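Long-range contacts in phosphodiesterase (Trypanosoma brucei brucei, PDB 5H2Q), which belongs to the HD-domain clan of phosphodiesterases and folds as an all-helical protein that holds zinc and magnesium ions: residues M288-G293 / A329-V334; Q98-F103 / V236-G241; E209-Y214 / F306-D311. One frame throughout, in Å; residues are numbered along the deposited sequence.

Interaction 1 (M288-G293 / A329-V334); sequences MELAKG and AQWERV. With LLI ((4~{a}~{S},8~{a}~{R})-2-cycloheptyl-4-[4-methoxy-3-[2-(2-oxidanylideneimidazolidin-1-yl)ethoxy]phenyl]-4~{a},5,8,8~{a}-tetrahydrophthalazin-1-one), chain E.
Ala-291 and Trp-331 bring two helices of the all-helical phosphodiesterase fold almost into backbone contact, with their CA atoms 4.7 Å apart. Small residue and large one complement each other here: the methyl of Ala-291 is a low bump, and it enters a hollow on helix 318-334 formed by the Trp-331 carbonyl, the CE3 corner of the indole and the Val-334 side chain. In that hollow Ala-291 CB lies 3.8 Å from Trp-331 CE3 and 3.9 Å from Val-334 CG1. The indole is the larger projection. Its CG stands anti to the carbonyl carbon (chi1 -70°). Beyond CE3, which sits at Ala-291, the six-membered ring meets Leu-290, whose CD2 comes within 3.7 Å of Trp-331 CH2. Phe-250 and Arg-254 also touch the indole, placing it between helix 290-312 and helix 250-274. The other flank of the first turn of helix 290-312, with Glu-289 at its N-cap position, borders the pocket of the ligand LLI: Gly-293 O approaches LLI C29 at 3.3 Å. The closest approach between the two helices is Ala-291 CB against Trp-331 O, 3.2 Å.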
# COMPACT_ATOMS: atom_id res chain seq x y z
N MET A 288 2.18 -7.46 25.18
CA MET A 288 2.85 -8.42 24.33
C MET A 288 4.14 -7.78 23.80
O MET A 288 4.16 -6.59 23.47
CB MET A 288 1.91 -8.79 23.16
CG MET A 288 2.48 -9.81 22.19
SD MET A 288 2.44 -11.50 22.83
CE MET A 288 2.15 -12.40 21.30
N GLU A 289 5.21 -8.58 23.75
CA GLU A 289 6.51 -8.17 23.23
C GLU A 289 6.38 -7.89 21.73
O GLU A 289 5.80 -8.70 21.00
CB GLU A 289 7.54 -9.29 23.46
CG GLU A 289 8.30 -9.17 24.76
CD GLU A 289 9.60 -9.95 24.74
OE1 GLU A 289 9.62 -11.09 25.24
OE2 GLU A 289 10.59 -9.42 24.17
N LEU A 290 6.88 -6.73 21.30
CA LEU A 290 6.88 -6.31 19.89
C LEU A 290 7.45 -7.44 19.01
O LEU A 290 6.85 -7.78 17.98
CB LEU A 290 7.72 -5.02 19.76
CG LEU A 290 7.73 -4.30 18.39
CD1 LEU A 290 6.34 -3.83 17.99
CD2 LEU A 290 8.66 -3.09 18.43
N ALA A 291 8.53 -8.09 19.48
CA ALA A 291 9.25 -9.20 18.85
C ALA A 291 8.34 -10.40 18.59
O ALA A 291 8.38 -10.96 17.50
CB ALA A 291 10.43 -9.60 19.73
N LYS A 292 7.49 -10.77 19.58
CA LYS A 292 6.51 -11.87 19.47
C LYS A 292 5.47 -11.57 18.37
O LYS A 292 5.14 -12.46 17.58
CB LYS A 292 5.79 -12.09 20.82
CG LYS A 292 6.61 -12.87 21.83
CD LYS A 292 6.02 -12.79 23.23
CE LYS A 292 6.90 -13.50 24.23
NZ LYS A 292 6.62 -13.07 25.62
N GLY A 293 4.99 -10.33 18.34
CA GLY A 293 4.01 -9.88 17.35
C GLY A 293 4.53 -9.99 15.93
O GLY A 293 3.89 -10.58 15.06
N ALA A 329 14.87 -13.45 12.67
CA ALA A 329 15.94 -13.93 13.53
C ALA A 329 16.39 -12.81 14.46
O ALA A 329 16.76 -13.09 15.60
CB ALA A 329 17.11 -14.41 12.70
N GLN A 330 16.31 -11.55 14.00
CA GLN A 330 16.62 -10.40 14.84
C GLN A 330 15.56 -10.20 15.94
O GLN A 330 15.93 -9.90 17.08
CB GLN A 330 16.86 -9.12 14.03
CG GLN A 330 18.33 -8.71 13.97
CD GLN A 330 18.97 -8.70 15.34
OE1 GLN A 330 18.65 -7.87 16.20
NE2 GLN A 330 19.84 -9.66 15.59
N TRP A 331 14.26 -10.41 15.63
CA TRP A 331 13.21 -10.29 16.65
C TRP A 331 13.35 -11.41 17.69
O TRP A 331 13.09 -11.16 18.87
CB TRP A 331 11.80 -10.27 16.04
CG TRP A 331 11.46 -9.03 15.27
CD1 TRP A 331 11.14 -8.96 13.95
CD2 TRP A 331 11.34 -7.69 15.78
NE1 TRP A 331 10.86 -7.67 13.59
CE2 TRP A 331 10.94 -6.87 14.70
CE3 TRP A 331 11.52 -7.10 17.05
CZ2 TRP A 331 10.73 -5.49 14.85
CZ3 TRP A 331 11.29 -5.74 17.19
CH2 TRP A 331 10.90 -4.95 16.10
N GLU A 332 13.79 -12.60 17.26
CA GLU A 332 14.05 -13.76 18.14
C GLU A 332 15.15 -13.40 19.18
O GLU A 332 15.06 -13.84 20.33
CB GLU A 332 14.49 -14.98 17.32
CG GLU A 332 13.35 -15.79 16.73
CD GLU A 332 12.62 -16.79 17.63
OE1 GLU A 332 12.72 -16.69 18.87
OE2 GLU A 332 11.91 -17.66 17.07
N ARG A 333 16.16 -12.61 18.76
CA ARG A 333 17.27 -12.14 19.60
C ARG A 333 16.78 -11.11 20.63
O ARG A 333 17.27 -11.11 21.76
CB ARG A 333 18.38 -11.52 18.75
CG ARG A 333 19.08 -12.48 17.78
CD ARG A 333 20.49 -12.83 18.23
NE ARG A 333 20.50 -13.92 19.20
CZ ARG A 333 21.38 -14.04 20.19
NH1 ARG A 333 22.34 -13.14 20.35
NH2 ARG A 333 21.31 -15.07 21.03
N VAL A 334 15.83 -10.23 20.22
CA VAL A 334 15.22 -9.18 21.03
C VAL A 334 14.51 -9.78 22.27
O VAL A 334 14.49 -9.15 23.32
CB VAL A 334 14.29 -8.27 20.16
CG1 VAL A 334 13.35 -7.42 21.00
CG2 VAL A 334 15.11 -7.40 19.22
C2 LLI E . 1.73 -5.98 11.17
C3 LLI E . 2.61 -5.04 10.60
O1 LLI E . 2.16 -6.59 12.33
C12 LLI E . -1.80 -4.81 7.77
C14 LLI E . -3.31 -4.59 8.02
C15 LLI E . -4.07 -5.88 8.34
C16 LLI E . -1.56 -5.64 6.50
C17 LLI E . -2.44 -5.19 5.35
C18 LLI E . -3.94 -3.86 6.82
C19 LLI E . -3.56 -4.50 5.51
C21 LLI E . -3.83 -8.06 9.54
C22 LLI E . -3.86 -8.10 11.12
C23 LLI E . -3.01 -9.23 8.90
C24 LLI E . -4.43 -9.34 11.80
C25 LLI E . -3.39 -10.67 9.23
C26 LLI E . -2.93 -11.17 10.61
C27 LLI E . -3.50 -10.55 11.89
C28 LLI E . 1.31 -7.57 12.93
C29 LLI E . 1.96 -7.98 14.22
C4 LLI E . 0.47 -6.16 10.63
C5 LLI E . 2.19 -4.28 9.51
C6 LLI E . 0.05 -5.41 9.54
C7 LLI E . 0.92 -4.47 8.99
O8 LLI E . 3.85 -4.96 11.18
C9 LLI E . 4.70 -3.87 10.79
C10 LLI E . -1.31 -5.60 8.97
N11 LLI E . -2.05 -6.51 9.59
N13 LLI E . -3.31 -6.75 9.12
O20 LLI E . -5.20 -6.11 7.95
N30 LLI E . 1.75 -7.02 15.31
C31 LLI E . 0.46 -6.39 15.57
C32 LLI E . 2.76 -6.33 15.93
C33 LLI E . 0.76 -5.47 16.75
N34 LLI E . 2.22 -5.42 16.75
O35 LLI E . 3.96 -6.54 15.78

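Interaction 2 (Q98-F103 / V236-G241); sequences QTIYTF and VLMKAG
Ile-100 lies over the backbone of segment 236-241 of helix 227-242 where Gly-241 offers no side chain, and this is the tight part of the contact. The two CA atoms are 5.5 Å apart, and Ile-100 CG1 packs 4.0 Å from Gly-241 CA and 3.6 Å from Leu-237 O. Met-238 joins it from the other end of the isoleucine: it starts out pointing away, but its chain bends at chi2 (50°) and chi3 (51°), carrying CE back to 3.7 Å from Ile-100 CD1. Phe-103 closes in beside them. The rim of its ring points at the peptide between Ala-240 and Gly-241, with CE2 3.7 Å from Gly-241 N and 3.6 Å from Ala-240 CB. A looser fit lies at the margin, where Leu-237 CD2 is 3.9 Å from Phe-103 CB. Even that margin is not a solvent side, since every touching residue is buried. The short helical segments run at 127° to each other, nearer antiparallel than parallel. Around them, Leu-121 of helix 115-127 packs on Ile-100, Leu-237 and Met-238, whereas Phe-305 and Phe-306 of helix 290-312 cover Ala-240; the surroundings are helices and loops, as the chain has no strands.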
# COMPACT_ATOMS: atom_id res chain seq x y z
N GLN A 98 6.52 3.40 -3.26
CA GLN A 98 7.98 3.25 -3.43
C GLN A 98 8.39 1.77 -3.44
O GLN A 98 9.21 1.35 -4.26
CB GLN A 98 8.71 4.04 -2.35
CG GLN A 98 10.22 4.20 -2.66
CD GLN A 98 11.07 3.02 -2.21
OE1 GLN A 98 10.70 2.25 -1.31
NE2 GLN A 98 12.22 2.83 -2.85
N THR A 99 7.83 0.99 -2.51
CA THR A 99 8.14 -0.44 -2.41
C THR A 99 7.73 -1.19 -3.65
O THR A 99 8.54 -1.93 -4.22
CB THR A 99 7.51 -1.05 -1.14
OG1 THR A 99 7.96 -0.29 -0.03
CG2 THR A 99 7.93 -2.50 -0.94
N ILE A 100 6.50 -0.98 -4.13
CA ILE A 100 6.02 -1.65 -5.34
C ILE A 100 6.94 -1.26 -6.51
O ILE A 100 7.31 -2.12 -7.30
CB ILE A 100 4.53 -1.38 -5.61
CG1 ILE A 100 3.66 -2.13 -4.54
CG2 ILE A 100 4.13 -1.82 -7.01
CD1 ILE A 100 2.24 -1.73 -4.59
N TYR A 101 7.34 0.02 -6.58
CA TYR A 101 8.27 0.44 -7.63
C TYR A 101 9.54 -0.48 -7.60
O TYR A 101 9.97 -0.95 -8.66
CB TYR A 101 8.70 1.90 -7.41
CG TYR A 101 9.55 2.40 -8.56
CD1 TYR A 101 10.92 2.16 -8.59
CD2 TYR A 101 8.97 3.10 -9.61
CE1 TYR A 101 11.70 2.58 -9.67
CE2 TYR A 101 9.74 3.51 -10.70
CZ TYR A 101 11.10 3.27 -10.72
OH TYR A 101 11.86 3.74 -11.77
N THR A 102 10.08 -0.76 -6.41
CA THR A 102 11.24 -1.66 -6.32
C THR A 102 10.92 -3.05 -6.78
O THR A 102 11.80 -3.69 -7.38
CB THR A 102 11.91 -1.67 -4.95
OG1 THR A 102 11.08 -2.35 -4.02
CG2 THR A 102 12.29 -0.26 -4.43
N PHE A 103 9.71 -3.57 -6.46
CA PHE A 103 9.34 -4.93 -6.91
C PHE A 103 9.29 -4.97 -8.40
O PHE A 103 9.79 -5.90 -9.00
CB PHE A 103 8.01 -5.38 -6.33
CG PHE A 103 7.95 -5.50 -4.82
CD1 PHE A 103 9.11 -5.61 -4.06
CD2 PHE A 103 6.72 -5.51 -4.16
CE1 PHE A 103 9.05 -5.75 -2.66
CE2 PHE A 103 6.66 -5.65 -2.77
CZ PHE A 103 7.82 -5.75 -2.03
N VAL A 236 -1.49 -9.48 -6.30
CA VAL A 236 -0.38 -10.01 -5.51
C VAL A 236 0.70 -8.97 -5.24
O VAL A 236 1.24 -8.91 -4.12
CB VAL A 236 0.15 -11.31 -6.18
CG1 VAL A 236 1.58 -11.64 -5.76
CG2 VAL A 236 -0.81 -12.45 -5.86
N LEU A 237 0.99 -8.08 -6.21
CA LEU A 237 1.98 -7.05 -5.96
C LEU A 237 1.45 -5.96 -5.01
O LEU A 237 2.21 -5.45 -4.20
CB LEU A 237 2.45 -6.42 -7.28
CG LEU A 237 3.49 -7.19 -8.02
CD1 LEU A 237 3.81 -6.47 -9.29
CD2 LEU A 237 4.78 -7.34 -7.19
N MET A 238 0.18 -5.58 -5.14
CA MET A 238 -0.45 -4.61 -4.22
C MET A 238 -0.41 -5.22 -2.81
O MET A 238 0.00 -4.56 -1.85
CB MET A 238 -1.91 -4.38 -4.67
CG MET A 238 -2.62 -3.21 -3.99
SD MET A 238 -1.77 -1.59 -3.96
CE MET A 238 -1.31 -1.36 -5.66
N LYS A 239 -0.82 -6.49 -2.69
CA LYS A 239 -0.77 -7.17 -1.40
C LYS A 239 0.67 -7.20 -0.85
O LYS A 239 0.85 -6.96 0.33
CB LYS A 239 -1.29 -8.60 -1.56
CG LYS A 239 -2.80 -8.65 -1.58
CD LYS A 239 -3.30 -10.11 -1.65
CE LYS A 239 -2.91 -10.98 -0.45
NZ LYS A 239 -3.11 -10.29 0.86
N ALA A 240 1.68 -7.51 -1.71
CA ALA A 240 3.09 -7.56 -1.32
C ALA A 240 3.57 -6.22 -0.79
O ALA A 240 4.24 -6.17 0.24
CB ALA A 240 3.96 -8.03 -2.48
N GLY A 241 3.20 -5.12 -1.44
CA GLY A 241 3.58 -3.82 -0.92
C GLY A 241 2.95 -3.56 0.44
O GLY A 241 3.61 -3.07 1.35

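Interaction 3 (E209-Y214 / F306-D311); sequences EFLEKY and FQKIVD
Leu-211 and Ile-309 mark the nearest approach of two nearly parallel helical segments, 21° apart in direction, whose axes pass 10.9 Å from each other and whose closest CA atoms are 8.2 Å apart. Within the all-helical phosphodiesterase fold this is a wide helix pair, bridged by side chains rather than by backbone contact. Ile-309 is the central side chain of the contact. Its CG1 takes the crowded position between the backbone N and the carbonyl carbon (chi1 72°) and leads away, while the CG2 branch faces helix 207-217. That methyl meets Leu-211 CD1 at 3.6 Å and Tyr-214 CE2 at 4.0 Å, so one carbon serves two partners a turn apart on the facing helix. Both the leucine and the tyrosine side chains cross the isoleucine at about a right angle, and all three are buried.

Toward the surface the character changes. Lys-308 holds its chain extended beyond CG; its CD passes 4.1 Å from Leu-211 CD2, and its ammonium group continues outward to the exposed Glu-212. The glutamate chain bends at chi2 (-56°), turning its carboxylate toward the lysine. On the inner side, Tyr-214 also rests on Thr-233 and Val-236 of helix 227-242, which ties the pair to a third helix. On the far flank of helix 290-312, Gln-307 NE2 donates to Asp-311 OD1 at 3.0 Å, one turn further along. The outer edge of the contact itself is closed by a salt bridge with a weak hydrogen bond, Lys-308 NZ to Glu-212 OE1, 3.3 Å.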
# COMPACT_ATOMS: atom_id res chain seq x y z
N GLU A 209 -7.27 -16.37 -0.02
CA GLU A 209 -8.08 -16.46 -1.23
C GLU A 209 -7.26 -15.92 -2.43
O GLU A 209 -6.98 -16.67 -3.36
CB GLU A 209 -9.38 -15.68 -1.05
CG GLU A 209 -10.31 -15.77 -2.23
CD GLU A 209 -11.40 -14.72 -2.24
OE1 GLU A 209 -11.80 -14.24 -1.15
OE2 GLU A 209 -11.90 -14.42 -3.34
N PHE A 210 -6.80 -14.64 -2.36
CA PHE A 210 -5.98 -14.09 -3.44
C PHE A 210 -4.68 -14.82 -3.67
O PHE A 210 -4.32 -15.04 -4.83
CB PHE A 210 -5.71 -12.60 -3.23
CG PHE A 210 -6.93 -11.81 -3.61
CD1 PHE A 210 -7.17 -11.44 -4.93
CD2 PHE A 210 -7.85 -11.43 -2.64
CE1 PHE A 210 -8.31 -10.71 -5.28
CE2 PHE A 210 -8.98 -10.68 -2.98
CZ PHE A 210 -9.21 -10.33 -4.30
N LEU A 211 -3.95 -15.18 -2.57
CA LEU A 211 -2.68 -15.90 -2.64
C LEU A 211 -2.84 -17.26 -3.34
O LEU A 211 -2.10 -17.54 -4.27
CB LEU A 211 -1.99 -16.06 -1.27
CG LEU A 211 -0.68 -16.93 -1.25
CD1 LEU A 211 0.40 -16.33 -2.18
CD2 LEU A 211 -0.14 -17.11 0.14
N GLU A 212 -3.78 -18.09 -2.89
CA GLU A 212 -3.95 -19.41 -3.50
C GLU A 212 -4.52 -19.33 -4.93
O GLU A 212 -4.10 -20.14 -5.77
CB GLU A 212 -4.73 -20.37 -2.58
CG GLU A 212 -3.99 -20.69 -1.27
CD GLU A 212 -2.59 -21.27 -1.29
OE1 GLU A 212 -1.82 -20.98 -0.34
OE2 GLU A 212 -2.25 -22.02 -2.23
N LYS A 213 -5.38 -18.32 -5.23
CA LYS A 213 -5.91 -18.11 -6.59
C LYS A 213 -4.77 -17.79 -7.57
O LYS A 213 -4.77 -18.28 -8.71
CB LYS A 213 -6.99 -17.03 -6.63
CG LYS A 213 -7.77 -17.01 -7.94
CD LYS A 213 -8.79 -15.89 -8.06
CE LYS A 213 -9.32 -15.82 -9.47
NZ LYS A 213 -10.30 -14.72 -9.67
N TYR A 214 -3.77 -17.02 -7.12
CA TYR A 214 -2.61 -16.66 -7.93
C TYR A 214 -1.74 -17.89 -8.16
O TYR A 214 -1.39 -18.18 -9.30
CB TYR A 214 -1.81 -15.54 -7.24
CG TYR A 214 -0.46 -15.24 -7.87
CD1 TYR A 214 -0.37 -14.51 -9.06
CD2 TYR A 214 0.72 -15.60 -7.24
CE1 TYR A 214 0.87 -14.21 -9.63
CE2 TYR A 214 1.96 -15.33 -7.81
CZ TYR A 214 2.03 -14.61 -9.00
OH TYR A 214 3.26 -14.32 -9.55
N PHE A 306 5.64 -14.50 0.66
CA PHE A 306 6.78 -14.15 -0.20
C PHE A 306 7.50 -15.37 -0.72
O PHE A 306 7.83 -15.41 -1.91
CB PHE A 306 7.74 -13.20 0.49
CG PHE A 306 7.23 -11.78 0.59
CD1 PHE A 306 7.28 -10.92 -0.51
CD2 PHE A 306 6.76 -11.28 1.80
CE1 PHE A 306 6.83 -9.59 -0.40
CE2 PHE A 306 6.30 -9.95 1.90
CZ PHE A 306 6.37 -9.11 0.81
N GLN A 307 7.71 -16.39 0.13
CA GLN A 307 8.37 -17.62 -0.33
C GLN A 307 7.61 -18.25 -1.51
O GLN A 307 8.25 -18.60 -2.50
CB GLN A 307 8.52 -18.63 0.85
CG GLN A 307 9.30 -19.92 0.51
CD GLN A 307 10.78 -19.66 0.37
OE1 GLN A 307 11.51 -19.50 1.35
NE2 GLN A 307 11.25 -19.61 -0.87
N LYS A 308 6.27 -18.37 -1.40
CA LYS A 308 5.40 -18.99 -2.40
C LYS A 308 5.34 -18.20 -3.71
O LYS A 308 5.35 -18.81 -4.79
CB LYS A 308 3.98 -19.20 -1.85
CG LYS A 308 3.86 -20.31 -0.79
CD LYS A 308 2.47 -20.28 -0.14
CE LYS A 308 2.25 -21.38 0.88
NZ LYS A 308 0.90 -21.27 1.51
N ILE A 309 5.25 -16.85 -3.63
CA ILE A 309 5.17 -16.06 -4.85
C ILE A 309 6.52 -16.03 -5.58
O ILE A 309 6.52 -16.09 -6.81
CB ILE A 309 4.51 -14.66 -4.68
CG1 ILE A 309 5.44 -13.69 -3.93
CG2 ILE A 309 3.11 -14.78 -4.05
CD1 ILE A 309 4.89 -12.22 -3.74
N VAL A 310 7.65 -16.01 -4.82
CA VAL A 310 9.03 -16.03 -5.34
C VAL A 310 9.27 -17.37 -6.05
O VAL A 310 9.66 -17.38 -7.21
CB VAL A 310 10.13 -15.70 -4.29
CG1 VAL A 310 11.53 -16.00 -4.83
CG2 VAL A 310 10.05 -14.24 -3.82
N ASP A 311 8.95 -18.50 -5.37
CA ASP A 311 9.12 -19.84 -5.93
C ASP A 311 8.24 -20.13 -7.14
O ASP A 311 8.71 -20.83 -8.05
CB ASP A 311 8.94 -20.93 -4.84
CG ASP A 311 9.95 -20.88 -3.70
OD1 ASP A 311 10.92 -20.11 -3.79
OD2 ASP A 311 9.73 -21.59 -2.69

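Helix 290-312 connects interactions 1 and 3: its first turn packs on the C-terminal helix in interaction 1, and its last turns face helix 207-217 in interaction 3, with the two centres about 25 Å apart. Interaction 2 lies deeper, about 7 Å from the centre of the chain, and adjoins interaction 3, where Val-236 CG2 touches Tyr-214 CG at 3.5 Å. Helices 207-217 and 227-242 are consecutive in the chain. In sequence, interaction 2 closes before interaction 1 opens, while interaction 3 interleaves with both. One long helix thus runs from the border of the ligand pocket to the contact with helix 207-217, while interaction 2 brings the early segment 98-103 into the same helical body through helix 227-242.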